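Local coordinates for maltose/maltodextrin-binding protein (Thermus thermophilus, PDB 2GH9) that binds maltotriose and, as a periplasmic binding protein, probably hands such sugars over for transport into the cell, at residues Gly11-Trp16 against Gly303-Val308; Glu97-Gly102 against Gly107-Ala112; Glu132-Leu137 against Phe147-Asn152; Gly263-Val268 against Lys343-Trp348. All blocks are in the same frame, centred on the assembly; numbering follows the deposited sequence.

In the fold
Two of the four contacts touch the bound sugar: contact 1 holds one glucose unit through Arg305, and contact 4 lays Trp345 against another. Their centres are about 22 Å apart, and both reach the mixed sheet that contains strands 104-113, 265-273 and 306-307. Contact 2 lies on that same sheet, its centre about 18 Å from that of contact 1 and about 16 Å from that of contact 4, though it touches both. Ile306 O and Ala112 N, 2.6 Å apart, probably hydrogen bond where contacts 1 and 2 meet, while Phe99 of contact 2 packs on Val268 of the segment 263-268. Contact 3 belongs to a different sheet and touches none of the others; its nearest atoms are about 10 Å from those of contact 4.

Contact 1: residues Gly11-Trp16 against Gly303-Val308; sequences GPELEW and GGRIPV. With GLC (alpha-D-glucopyranose), chain B.
Glu13, near the start of helix 11-26, comes closest along the backbone to Gly303, the residue at which the chain leaves helix 293-302, with the two CA atoms 5.8 Å apart. The Glu13 side chain reaches from there to Arg305, whose guanidinium meets the carboxylate side-on. Arg305 NE donates to Glu13 OE2 at 2.8 Å and Arg305 NH2 to Glu13 OE1 at 2.9 Å, both nearly straight at 167°. The two flat groups are almost coplanar, 26° apart, and OE1 offers its syn lone pair. This is part of the maltotriose pocket of a periplasmic binding protein: the same Arg305 NH2 also donates to O2 of the chain B glucose at 2.9 Å, and NH1 to O3 at 3.0 Å. Glu13 thus acts as a second-shell residue that fixes the rotation of the sugar-binding arginine, and Glu113 forms a further salt bridge with NH1. A methionine in place of Arg305 would probably leave the Glu13 carboxylate without its positive mate and the glucose O2 and O3 without these two donors. A water extends the grip on this carboxylate, donating to Glu13 OE2 at 2.7 Å and accepting from Gly304 N.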
loop_
_atom_site.group_PDB
_atom_site.type_symbol
_atom_site.label_atom_id
_atom_site.label_comp_id
_atom_site.label_asym_id
_atom_site.label_seq_id
_atom_site.Cartn_x
_atom_site.Cartn_y
_atom_site.Cartn_z
ATOM N N GLY A 11 2.255 -12.818 10.306
ATOM C CA GLY A 11 3.599 -12.871 10.805
ATOM C C GLY A 11 3.813 -12.050 12.058
ATOM O O GLY A 11 2.929 -11.992 12.927
ATOM N N PRO A 12 5.007 -11.446 12.178
ATOM C CA PRO A 12 5.325 -10.535 13.284
ATOM C C PRO A 12 4.310 -9.403 13.509
ATOM O O PRO A 12 4.039 -9.041 14.674
ATOM C CB PRO A 12 6.682 -9.985 12.889
ATOM C CG PRO A 12 7.306 -11.095 12.117
ATOM C CD PRO A 12 6.170 -11.625 11.284
ATOM N N GLU A 13 3.741 -8.850 12.431
ATOM C CA GLU A 13 2.747 -7.778 12.597
ATOM C C GLU A 13 1.512 -8.262 13.307
ATOM O O GLU A 13 0.995 -7.568 14.197
ATOM C CB GLU A 13 2.339 -7.163 11.259
ATOM C CG GLU A 13 3.396 -6.289 10.616
ATOM C CD GLU A 13 2.884 -5.616 9.344
ATOM O OE1 GLU A 13 1.856 -6.061 8.811
ATOM O OE2 GLU A 13 3.502 -4.634 8.870
ATOM N N LEU A 14 1.040 -9.437 12.900
ATOM C CA LEU A 14 -0.095 -10.095 13.525
ATOM C C LEU A 14 0.202 -10.422 14.988
ATOM O O LEU A 14 -0.668 -10.270 15.845
ATOM C CB LEU A 14 -0.467 -11.389 12.779
ATOM C CG LEU A 14 -1.657 -12.187 13.322
ATOM C CD1 LEU A 14 -2.946 -11.346 13.293
ATOM C CD2 LEU A 14 -1.820 -13.517 12.554
ATOM N N GLU A 15 1.421 -10.887 15.260
ATOM C CA GLU A 15 1.792 -11.229 16.628
ATOM C C GLU A 15 1.756 -9.994 17.547
ATOM O O GLU A 15 1.255 -10.072 18.664
ATOM C CB GLU A 15 3.134 -11.969 16.688
ATOM C CG GLU A 15 3.155 -13.052 17.772
ATOM C CD GLU A 15 2.185 -14.225 17.511
ATOM O OE1 GLU A 15 2.344 -14.925 16.488
ATOM O OE2 GLU A 15 1.261 -14.465 18.326
ATOM N N TRP A 16 2.241 -8.857 17.059
ATOM C CA TRP A 16 2.083 -7.575 17.772
ATOM C C TRP A 16 0.611 -7.260 18.090
ATOM O O TRP A 16 0.267 -6.911 19.230
ATOM C CB TRP A 16 2.707 -6.436 16.945
ATOM C CG TRP A 16 2.425 -5.013 17.406
ATOM C CD1 TRP A 16 3.195 -4.256 18.229
ATOM C CD2 TRP A 16 1.329 -4.177 17.015
ATOM N NE1 TRP A 16 2.665 -3.008 18.370
ATOM C CE2 TRP A 16 1.511 -2.930 17.645
ATOM C CE3 TRP A 16 0.219 -4.357 16.188
ATOM C CZ2 TRP A 16 0.614 -1.881 17.493
ATOM C CZ3 TRP A 16 -0.663 -3.304 16.026
ATOM C CH2 TRP A 16 -0.457 -2.087 16.678
ATOM N N GLY A 303 7.851 -5.311 12.190
ATOM C CA GLY A 303 7.653 -5.404 10.747
ATOM C C GLY A 303 8.487 -4.396 9.988
ATOM O O GLY A 303 9.677 -4.636 9.710
ATOM N N GLY A 304 7.865 -3.281 9.629
ATOM C CA GLY A 304 8.574 -2.196 8.975
ATOM C C GLY A 304 7.816 -0.990 8.460
ATOM O O GLY A 304 8.430 -0.077 7.891
ATOM N N ARG A 305 6.502 -0.953 8.633
ATOM C CA ARG A 305 5.717 0.200 8.172
ATOM C C ARG A 305 6.063 1.421 9.032
ATOM O O ARG A 305 6.413 1.288 10.201
ATOM C CB ARG A 305 4.208 -0.081 8.226
ATOM C CG ARG A 305 3.801 -1.342 7.482
ATOM C CD ARG A 305 2.342 -1.470 7.447
ATOM N NE ARG A 305 1.896 -2.859 7.389
ATOM C CZ ARG A 305 0.939 -3.308 6.593
ATOM N NH1 ARG A 305 0.305 -2.498 5.741
ATOM N NH2 ARG A 305 0.599 -4.577 6.646
ATOM N N ILE A 306 6.008 2.591 8.430
ATOM C CA ILE A 306 6.622 3.784 9.034
ATOM C C ILE A 306 5.586 4.532 9.869
ATOM O O ILE A 306 4.519 4.843 9.363
ATOM C CB ILE A 306 7.212 4.707 7.945
ATOM C CG1 ILE A 306 8.128 3.905 6.989
ATOM C CG2 ILE A 306 7.972 5.931 8.563
ATOM C CD1 ILE A 306 9.131 2.968 7.704
ATOM N N PRO A 307 5.881 4.818 11.153
ATOM C CA PRO A 307 4.935 5.649 11.939
ATOM C C PRO A 307 4.549 6.971 11.277
ATOM O O PRO A 307 5.382 7.613 10.638
ATOM C CB PRO A 307 5.701 5.913 13.242
ATOM C CG PRO A 307 6.568 4.701 13.386
ATOM C CD PRO A 307 7.019 4.379 11.974
ATOM N N VAL A 308 3.283 7.361 11.401
ATOM C CA VAL A 308 2.858 8.686 10.955
ATOM C C VAL A 308 2.945 9.723 12.112
ATOM O O VAL A 308 2.612 10.897 11.928
ATOM C CB VAL A 308 1.451 8.670 10.335
ATOM C CG1 VAL A 308 1.448 7.772 9.066
ATOM C CG2 VAL A 308 0.437 8.205 11.336
HETATM C C1 GLC B . -1.001 -7.926 3.026
HETATM C C2 GLC B . -0.432 -6.643 3.630
HETATM C C3 GLC B . -0.973 -5.443 2.880
HETATM C C4 GLC B . -0.627 -5.572 1.388
HETATM C C5 GLC B . -1.195 -6.873 0.798
HETATM C C6 GLC B . -0.703 -7.098 -0.645
HETATM O O1 GLC B . -2.394 -7.981 3.324
HETATM O O2 GLC B . -0.727 -6.566 5.042
HETATM O O3 GLC B . -0.468 -4.208 3.414
HETATM O O4 GLC B . -1.276 -4.532 0.678
HETATM O O5 GLC B . -0.791 -7.974 1.609
HETATM O O6 GLC B . -1.183 -8.345 -1.184
HETATM O O HOH W 1 5.093 -2.962 10.327
#

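Contact 2: residues Glu97-Gly102 against Gly107-Ala112; sequences EAFTFG and GLPAFA
The CD1 side of the Phe99 ring lies against the backbone of Gly107, with Phe99 CD1 3.8 Å from Gly107 CA in an oblique approach. The neighbouring Phe99 CB faces Gly107 O at 4.0 Å and the pyrrolidine ring of Pro109, whose CG is 4.2 Å away. A CB on residue 107 would run into Phe99 CD1, so the absence of a side chain there lets the phenyl ring approach the strand so closely. The bond from CA to CB of Phe99 already points toward 107-112, and a chi1 of -88° sets CD1 beside Gly107. The contact ties the end of helix 93-98 to the beta hairpin formed by strands 100-101 and 104-113; Phe99 is the first residue beyond that helix to abandon helical geometry, and its backbone is hydrogen-bonded to Met106 across the hairpin. Gly107 N and Gly107 O are buried here without a polar partner in the model. Val67 of helix 67-72 and Val268 and Val272 of strand 265-273 also pack on Phe99. Further along the strand, Ala110 and Phe111 both face Gln269 in a classic beta bulge, which interrupts the regular pairing with strand 265-273.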
loop_
_atom_site.group_PDB
_atom_site.type_symbol
_atom_site.label_atom_id
_atom_site.label_comp_id
_atom_site.label_asym_id
_atom_site.label_seq_id
_atom_site.Cartn_x
_atom_site.Cartn_y
_atom_site.Cartn_z
ATOM N N GLU A 97 -4.725 14.159 6.361
ATOM C CA GLU A 97 -5.502 14.375 5.145
ATOM C C GLU A 97 -5.989 13.060 4.544
ATOM O O GLU A 97 -7.109 12.989 4.043
ATOM C CB GLU A 97 -4.691 15.151 4.094
ATOM C CG GLU A 97 -4.397 16.615 4.437
ATOM C CD GLU A 97 -3.335 17.240 3.519
ATOM O OE1 GLU A 97 -3.677 17.664 2.383
ATOM O OE2 GLU A 97 -2.148 17.311 3.929
ATOM N N ALA A 98 -5.151 12.018 4.583
ATOM C CA ALA A 98 -5.534 10.703 4.038
ATOM C C ALA A 98 -6.818 10.157 4.698
ATOM O O ALA A 98 -7.644 9.540 4.036
ATOM C CB ALA A 98 -4.396 9.704 4.211
ATOM N N PHE A 99 -6.975 10.384 6.003
ATOM C CA PHE A 99 -8.125 9.851 6.729
ATOM C C PHE A 99 -9.220 10.865 7.011
ATOM O O PHE A 99 -10.135 10.584 7.793
ATOM C CB PHE A 99 -7.658 9.150 8.013
ATOM C CG PHE A 99 -7.334 7.719 7.784
ATOM C CD1 PHE A 99 -8.296 6.746 7.957
ATOM C CD2 PHE A 99 -6.080 7.346 7.295
ATOM C CE1 PHE A 99 -8.007 5.422 7.687
ATOM C CE2 PHE A 99 -5.789 6.022 7.017
ATOM C CZ PHE A 99 -6.737 5.065 7.209
ATOM N N THR A 100 -9.132 12.023 6.348
ATOM C CA THR A 100 -10.160 13.069 6.421
ATOM C C THR A 100 -11.060 13.008 5.179
ATOM O O THR A 100 -10.585 12.970 4.033
ATOM C CB THR A 100 -9.527 14.451 6.605
ATOM O OG1 THR A 100 -8.812 14.474 7.846
ATOM C CG2 THR A 100 -10.585 15.578 6.602
ATOM N N PHE A 101 -12.362 12.930 5.434
ATOM C CA PHE A 101 -13.381 12.912 4.393
ATOM C C PHE A 101 -14.654 13.636 4.867
ATOM O O PHE A 101 -15.127 13.427 5.984
ATOM C CB PHE A 101 -13.710 11.483 3.988
ATOM C CG PHE A 101 -14.476 11.391 2.698
ATOM C CD1 PHE A 101 -13.837 11.644 1.485
ATOM C CD2 PHE A 101 -15.838 11.093 2.697
ATOM C CE1 PHE A 101 -14.531 11.581 0.294
ATOM C CE2 PHE A 101 -16.546 11.018 1.513
ATOM C CZ PHE A 101 -15.895 11.254 0.306
ATOM N N GLY A 102 -15.202 14.486 4.009
ATOM C CA GLY A 102 -16.346 15.317 4.389
ATOM C C GLY A 102 -15.984 16.311 5.484
ATOM O O GLY A 102 -16.836 16.689 6.297
ATOM N N GLY A 107 -10.759 7.967 10.791
ATOM C CA GLY A 107 -9.990 6.869 11.371
ATOM C C GLY A 107 -8.745 7.435 12.001
ATOM O O GLY A 107 -8.480 8.631 11.905
ATOM N N LEU A 108 -8.001 6.590 12.694
ATOM C CA LEU A 108 -6.763 7.014 13.355
ATOM C C LEU A 108 -5.598 6.609 12.474
ATOM O O LEU A 108 -5.354 5.413 12.343
ATOM C CB LEU A 108 -6.611 6.343 14.714
ATOM C CG LEU A 108 -7.770 6.518 15.700
ATOM C CD1 LEU A 108 -7.424 5.812 16.998
ATOM C CD2 LEU A 108 -8.055 7.983 15.919
ATOM N N PRO A 109 -4.894 7.598 11.864
ATOM C CA PRO A 109 -3.767 7.309 10.998
ATOM C C PRO A 109 -2.613 6.725 11.802
ATOM O O PRO A 109 -2.264 7.250 12.874
ATOM C CB PRO A 109 -3.376 8.683 10.424
ATOM C CG PRO A 109 -4.496 9.589 10.724
ATOM C CD PRO A 109 -5.125 9.054 11.967
ATOM N N ALA A 110 -2.030 5.641 11.300
ATOM C CA ALA A 110 -1.039 4.901 12.070
ATOM C C ALA A 110 0.294 4.765 11.350
ATOM O O ALA A 110 1.337 5.137 11.899
ATOM C CB ALA A 110 -1.603 3.522 12.468
ATOM N N PHE A 111 0.266 4.222 10.132
ATOM C CA PHE A 111 1.494 3.865 9.423
ATOM C C PHE A 111 1.483 4.347 7.989
ATOM O O PHE A 111 0.422 4.433 7.350
ATOM C CB PHE A 111 1.693 2.345 9.440
ATOM C CG PHE A 111 1.453 1.719 10.785
ATOM C CD1 PHE A 111 2.338 1.941 11.829
ATOM C CD2 PHE A 111 0.351 0.913 11.006
ATOM C CE1 PHE A 111 2.107 1.383 13.090
ATOM C CE2 PHE A 111 0.132 0.343 12.258
ATOM C CZ PHE A 111 1.018 0.586 13.294
ATOM N N ALA A 112 2.657 4.707 7.500
ATOM C CA ALA A 112 2.835 5.087 6.112
ATOM C C ALA A 112 3.663 4.020 5.426
ATOM O O ALA A 112 4.488 3.351 6.054
ATOM C CB ALA A 112 3.503 6.451 6.012
#

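Contact 3: residues Glu132-Leu137 against Phe147-Asn152; sequences EEFLAL and FGFLYN
An edge-to-face (T-shaped) aromatic pair joins helix 131-141 to strand 149-150, an outermost strand of a four-stranded mixed sheet. Phe134 supplies the edge and Phe149 the face: the ring centroids are 5.3 Å apart and the planes stand at 76°. The CZ corner of Phe134 makes the closest approach, 3.7 Å from Phe149 CG, and sits above the ring toward its rim, not over its centre. Phe134 CE1 follows at 4.1 Å from Phe149 CD1, while CZ also reaches back to Phe149 CB at 4.0 Å. With CG placed opposite the backbone N (chi1 162°), the Phe134 ring leaves the side of the helix and carries its far end across to the strand. Within the fold, the pair lies between this helix and the sheet in which strand 149-150 runs parallel to strand 227-232. The strand is only weakly bonded and follows a corner of the chain at Gly148; Phe149, the next residue, is buried. Phe252 joins both rings, meeting Phe134 edge-to-face and Phe149 with the planes inclined at about 45°. Met229 of strand 227-232 packs on Phe134 as well, extending the apolar cluster to the neighbouring strand.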
loop_
_atom_site.group_PDB
_atom_site.type_symbol
_atom_site.label_atom_id
_atom_site.label_comp_id
_atom_site.label_asym_id
_atom_site.label_seq_id
_atom_site.Cartn_x
_atom_site.Cartn_y
_atom_site.Cartn_z
ATOM N N GLU A 132 20.138 0.917 -16.381
ATOM C CA GLU A 132 20.969 0.046 -17.220
ATOM C C GLU A 132 21.761 -0.920 -16.331
ATOM O O GLU A 132 21.915 -2.098 -16.640
ATOM C CB GLU A 132 21.907 0.892 -18.102
ATOM C CG GLU A 132 21.215 1.686 -19.262
ATOM C CD GLU A 132 20.374 2.902 -18.827
ATOM O OE1 GLU A 132 20.729 3.586 -17.833
ATOM O OE2 GLU A 132 19.343 3.179 -19.509
ATOM N N GLU A 133 22.242 -0.396 -15.215
ATOM C CA GLU A 133 22.946 -1.186 -14.216
ATOM C C GLU A 133 22.031 -2.228 -13.541
ATOM O O GLU A 133 22.447 -3.350 -13.275
ATOM C CB GLU A 133 23.509 -0.242 -13.160
ATOM C CG GLU A 133 24.843 -0.634 -12.629
ATOM C CD GLU A 133 25.412 0.420 -11.720
ATOM O OE1 GLU A 133 26.499 0.942 -12.031
ATOM O OE2 GLU A 133 24.774 0.734 -10.707
ATOM N N PHE A 134 20.788 -1.831 -13.270
ATOM C CA PHE A 134 19.758 -2.712 -12.717
ATOM C C PHE A 134 19.419 -3.818 -13.691
ATOM O O PHE A 134 19.371 -4.978 -13.311
ATOM C CB PHE A 134 18.480 -1.914 -12.397
ATOM C CG PHE A 134 17.238 -2.775 -12.238
ATOM C CD1 PHE A 134 16.974 -3.428 -11.032
ATOM C CD2 PHE A 134 16.325 -2.899 -13.280
ATOM C CE1 PHE A 134 15.844 -4.217 -10.889
ATOM C CE2 PHE A 134 15.194 -3.669 -13.134
ATOM C CZ PHE A 134 14.953 -4.331 -11.929
ATOM N N LEU A 135 19.159 -3.431 -14.939
ATOM C CA LEU A 135 18.815 -4.361 -15.991
ATOM C C LEU A 135 19.883 -5.422 -16.172
ATOM O O LEU A 135 19.572 -6.613 -16.188
ATOM C CB LEU A 135 18.559 -3.629 -17.313
ATOM C CG LEU A 135 18.137 -4.504 -18.499
ATOM C CD1 LEU A 135 16.933 -5.397 -18.159
ATOM C CD2 LEU A 135 17.861 -3.608 -19.722
ATOM N N ALA A 136 21.133 -4.984 -16.277
ATOM C CA ALA A 136 22.270 -5.892 -16.473
ATOM C C ALA A 136 22.413 -6.883 -15.312
ATOM O O ALA A 136 22.595 -8.084 -15.529
ATOM C CB ALA A 136 23.559 -5.098 -16.653
ATOM N N LEU A 137 22.303 -6.369 -14.090
ATOM C CA LEU A 137 22.330 -7.181 -12.877
ATOM C C LEU A 137 21.176 -8.189 -12.801
ATOM O O LEU A 137 21.404 -9.367 -12.520
ATOM C CB LEU A 137 22.292 -6.273 -11.656
ATOM C CG LEU A 137 22.406 -6.861 -10.254
ATOM C CD1 LEU A 137 23.721 -7.625 -10.096
ATOM C CD2 LEU A 137 22.284 -5.740 -9.200
ATOM N N PHE A 147 16.339 -15.901 -9.393
ATOM C CA PHE A 147 15.733 -14.780 -10.109
ATOM C C PHE A 147 16.422 -13.478 -9.734
ATOM O O PHE A 147 16.774 -13.262 -8.570
ATOM C CB PHE A 147 14.243 -14.696 -9.794
ATOM C CG PHE A 147 13.444 -15.859 -10.313
ATOM C CD1 PHE A 147 12.916 -15.836 -11.602
ATOM C CD2 PHE A 147 13.209 -16.975 -9.514
ATOM C CE1 PHE A 147 12.170 -16.908 -12.088
ATOM C CE2 PHE A 147 12.467 -18.052 -9.997
ATOM C CZ PHE A 147 11.943 -18.009 -11.286
ATOM N N GLY A 148 16.639 -12.616 -10.720
ATOM C CA GLY A 148 17.236 -11.300 -10.447
ATOM C C GLY A 148 16.197 -10.279 -9.988
ATOM O O GLY A 148 16.485 -9.455 -9.124
ATOM N N PHE A 149 15.009 -10.329 -10.600
ATOM C CA PHE A 149 13.918 -9.417 -10.288
ATOM C C PHE A 149 12.529 -9.994 -10.533
ATOM O O PHE A 149 12.210 -10.490 -11.621
ATOM C CB PHE A 149 14.059 -8.106 -11.063
ATOM C CG PHE A 149 12.910 -7.175 -10.862
ATOM C CD1 PHE A 149 12.688 -6.585 -9.614
ATOM C CD2 PHE A 149 12.039 -6.879 -11.900
ATOM C CE1 PHE A 149 11.623 -5.746 -9.425
ATOM C CE2 PHE A 149 10.974 -6.016 -11.704
ATOM C CZ PHE A 149 10.772 -5.459 -10.467
ATOM N N LEU A 150 11.685 -9.898 -9.503
ATOM C CA LEU A 150 10.324 -10.339 -9.573
ATOM C C LEU A 150 9.446 -9.354 -8.805
ATOM O O LEU A 150 9.909 -8.708 -7.872
ATOM C CB LEU A 150 10.170 -11.745 -8.986
ATOM C CG LEU A 150 10.796 -12.935 -9.747
ATOM C CD1 LEU A 150 10.509 -14.259 -8.978
ATOM C CD2 LEU A 150 10.249 -12.977 -11.176
ATOM N N TYR A 151 8.194 -9.255 -9.223
ATOM C CA TYR A 151 7.190 -8.447 -8.511
ATOM C C TYR A 151 5.782 -8.806 -8.986
ATOM O O TYR A 151 5.616 -9.497 -9.998
ATOM C CB TYR A 151 7.475 -6.925 -8.661
ATOM C CG TYR A 151 6.942 -6.268 -9.920
ATOM C CD1 TYR A 151 7.461 -6.596 -11.167
ATOM C CD2 TYR A 151 5.948 -5.286 -9.863
ATOM C CE1 TYR A 151 6.988 -6.014 -12.316
ATOM C CE2 TYR A 151 5.458 -4.685 -11.026
ATOM C CZ TYR A 151 6.002 -5.063 -12.255
ATOM O OH TYR A 151 5.585 -4.512 -13.425
ATOM N N ASN A 152 4.781 -8.320 -8.256
ATOM C CA ASN A 152 3.379 -8.522 -8.613
ATOM C C ASN A 152 2.997 -7.720 -9.860
ATOM O O ASN A 152 2.323 -6.707 -9.789
ATOM C CB ASN A 152 2.481 -8.182 -7.409
ATOM C CG ASN A 152 1.071 -8.671 -7.567
ATOM O OD1 ASN A 152 0.714 -9.329 -8.559
ATOM N ND2 ASN A 152 0.234 -8.359 -6.566
#

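Contact 4: residues Gly263-Val268 against Lys343-Trp348; sequences GPFLGV and KVWGPW. With GLC (alpha-D-glucopyranose), chain C.
Phe265 and Trp345 both carry CG beside the backbone N (chi1 -79° in Phe265), whereas Trp348 turns its CG to the far side from N (chi1 -172°); together these torsions bring the ends of the three rings to one place. Phe265 points from strand 265-273 toward helix 341-357 and meets the indoles coming the other way. Its CE2 lies 3.5 Å from Trp345 CH2, at the edge of that indole and near its plane. The same CE2 is 3.8 Å from Trp348 CH2, and Phe265 CZ is 4.0 Å from Trp348 CZ3, so one corner of the phenyl ring serves both tryptophans. The ring planes of Phe265 and Trp345 make 77°, but the approach is oblique.

This cluster backs the maltotriose site, where an aromatic ring packs against a sugar in the manner common among carbohydrate-binding proteins. The chain C glucose lies over one face of Trp345, its C4 3.7 Å from Trp345 CD1, and its C6 reaches Trp345 CE3 at 3.8 Å. Phe265 thus touches the six-membered-ring end of the same indole whose face receives the sugar. An alanine in place of this tryptophan would take away the indole against the sugar and is likely to leave the glucose without that stacking surface and a gap beside Phe265 CE2. Trp345 NE1 makes a weak hydrogen bond to Asp65, which also binds this glucose. From helix 156-166, Phe160 stacks on Phe265 and Phe163 meets Trp348 edge-to-face.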
loop_
_atom_site.group_PDB
_atom_site.type_symbol
_atom_site.label_atom_id
_atom_site.label_comp_id
_atom_site.label_asym_id
_atom_site.label_seq_id
_atom_site.Cartn_x
_atom_site.Cartn_y
_atom_site.Cartn_z
ATOM N N GLY A 263 8.093 7.219 -9.153
ATOM C CA GLY A 263 7.553 7.593 -7.844
ATOM C C GLY A 263 6.321 6.766 -7.518
ATOM O O GLY A 263 5.355 6.759 -8.293
ATOM N N PRO A 264 6.322 6.088 -6.365
ATOM C CA PRO A 264 5.201 5.204 -6.005
ATOM C C PRO A 264 4.028 5.936 -5.340
ATOM O O PRO A 264 4.188 7.073 -4.928
ATOM C CB PRO A 264 5.848 4.259 -4.980
ATOM C CG PRO A 264 6.817 5.186 -4.244
ATOM C CD PRO A 264 7.366 6.104 -5.314
ATOM N N PHE A 265 2.882 5.255 -5.209
ATOM C CA PHE A 265 1.842 5.673 -4.280
ATOM C C PHE A 265 2.358 5.658 -2.836
ATOM O O PHE A 265 3.101 4.766 -2.441
ATOM C CB PHE A 265 0.618 4.745 -4.327
ATOM C CG PHE A 265 -0.321 4.972 -5.490
ATOM C CD1 PHE A 265 -0.819 6.237 -5.775
ATOM C CD2 PHE A 265 -0.774 3.888 -6.240
ATOM C CE1 PHE A 265 -1.733 6.436 -6.806
ATOM C CE2 PHE A 265 -1.702 4.075 -7.276
ATOM C CZ PHE A 265 -2.172 5.359 -7.561
ATOM N N LEU A 266 1.950 6.662 -2.067
ATOM C CA LEU A 266 2.065 6.659 -0.622
ATOM C C LEU A 266 0.718 6.193 -0.112
ATOM O O LEU A 266 -0.340 6.608 -0.612
ATOM C CB LEU A 266 2.446 8.046 -0.080
ATOM C CG LEU A 266 3.710 8.637 -0.727
ATOM C CD1 LEU A 266 3.939 10.096 -0.345
ATOM C CD2 LEU A 266 4.954 7.809 -0.396
ATOM N N GLY A 267 0.762 5.252 0.809
ATOM C CA GLY A 267 -0.432 4.708 1.406
ATOM C C GLY A 267 -0.344 4.985 2.879
ATOM O O GLY A 267 0.725 4.892 3.455
ATOM N N VAL A 268 -1.476 5.324 3.480
ATOM C CA VAL A 268 -1.567 5.451 4.920
ATOM C C VAL A 268 -2.511 4.383 5.428
ATOM O O VAL A 268 -3.658 4.278 4.963
ATOM C CB VAL A 268 -2.040 6.854 5.355
ATOM C CG1 VAL A 268 -2.061 6.942 6.851
ATOM C CG2 VAL A 268 -1.147 7.923 4.757
ATOM N N LYS A 343 -13.586 2.386 -8.090
ATOM C CA LYS A 343 -13.934 2.050 -9.480
ATOM C C LYS A 343 -12.719 1.874 -10.404
ATOM O O LYS A 343 -12.807 1.162 -11.405
ATOM C CB LYS A 343 -14.859 3.129 -10.079
ATOM C CG LYS A 343 -16.337 3.016 -9.684
ATOM C CD LYS A 343 -16.706 3.951 -8.538
ATOM C CE LYS A 343 -18.222 4.239 -8.488
ATOM N NZ LYS A 343 -18.555 5.147 -7.330
ATOM N N VAL A 344 -11.593 2.507 -10.080
ATOM C CA VAL A 344 -10.429 2.541 -10.997
ATOM C C VAL A 344 -9.591 1.258 -10.986
ATOM O O VAL A 344 -9.175 0.786 -12.035
ATOM C CB VAL A 344 -9.547 3.768 -10.725
ATOM C CG1 VAL A 344 -8.269 3.739 -11.603
ATOM C CG2 VAL A 344 -10.343 5.054 -10.995
ATOM N N TRP A 345 -9.373 0.684 -9.805
ATOM C CA TRP A 345 -8.431 -0.425 -9.641
ATOM C C TRP A 345 -8.732 -1.630 -10.538
ATOM O O TRP A 345 -7.818 -2.260 -11.085
ATOM C CB TRP A 345 -8.413 -0.898 -8.180
ATOM C CG TRP A 345 -8.006 0.118 -7.141
ATOM C CD1 TRP A 345 -8.757 0.550 -6.086
ATOM C CD2 TRP A 345 -6.724 0.769 -7.005
ATOM N NE1 TRP A 345 -8.051 1.432 -5.330
ATOM C CE2 TRP A 345 -6.799 1.589 -5.860
ATOM C CE3 TRP A 345 -5.533 0.738 -7.738
ATOM C CZ2 TRP A 345 -5.728 2.376 -5.428
ATOM C CZ3 TRP A 345 -4.483 1.526 -7.323
ATOM C CH2 TRP A 345 -4.585 2.336 -6.167
ATOM N N GLY A 346 -10.005 -1.988 -10.649
ATOM C CA GLY A 346 -10.392 -3.173 -11.424
ATOM C C GLY A 346 -10.009 -3.076 -12.899
ATOM O O GLY A 346 -9.205 -3.885 -13.376
ATOM N N PRO A 347 -10.583 -2.099 -13.630
ATOM C CA PRO A 347 -10.224 -1.907 -15.045
ATOM C C PRO A 347 -8.744 -1.573 -15.263
ATOM O O PRO A 347 -8.177 -1.954 -16.294
ATOM C CB PRO A 347 -11.099 -0.728 -15.473
ATOM C CG PRO A 347 -12.243 -0.719 -14.488
ATOM C CD PRO A 347 -11.617 -1.145 -13.198
ATOM N N TRP A 348 -8.129 -0.868 -14.302
ATOM C CA TRP A 348 -6.702 -0.528 -14.388
ATOM C C TRP A 348 -5.850 -1.776 -14.371
ATOM O O TRP A 348 -4.956 -1.925 -15.204
ATOM C CB TRP A 348 -6.308 0.421 -13.247
ATOM C CG TRP A 348 -4.927 1.019 -13.306
ATOM C CD1 TRP A 348 -3.990 0.896 -14.303
ATOM C CD2 TRP A 348 -4.350 1.882 -12.327
ATOM N NE1 TRP A 348 -2.868 1.627 -13.996
ATOM C CE2 TRP A 348 -3.065 2.252 -12.795
ATOM C CE3 TRP A 348 -4.795 2.387 -11.102
ATOM C CZ2 TRP A 348 -2.225 3.078 -12.069
ATOM C CZ3 TRP A 348 -3.970 3.216 -10.398
ATOM C CH2 TRP A 348 -2.696 3.551 -10.871
HETATM C C1 GLC C . -3.937 -0.937 -2.947
HETATM C C2 GLC C . -5.206 -0.259 -2.465
HETATM C C3 GLC C . -6.402 -1.179 -2.652
HETATM C C4 GLC C . -6.455 -1.645 -4.101
HETATM C C5 GLC C . -5.137 -2.289 -4.556
HETATM C C6 GLC C . -5.114 -2.651 -6.049
HETATM O O2 GLC C . -5.079 0.115 -1.080
HETATM O O3 GLC C . -7.601 -0.490 -2.312
HETATM O O4 GLC C . -7.538 -2.566 -4.222
HETATM O O5 GLC C . -4.057 -1.383 -4.314
HETATM O O6 GLC C . -4.098 -3.634 -6.277
#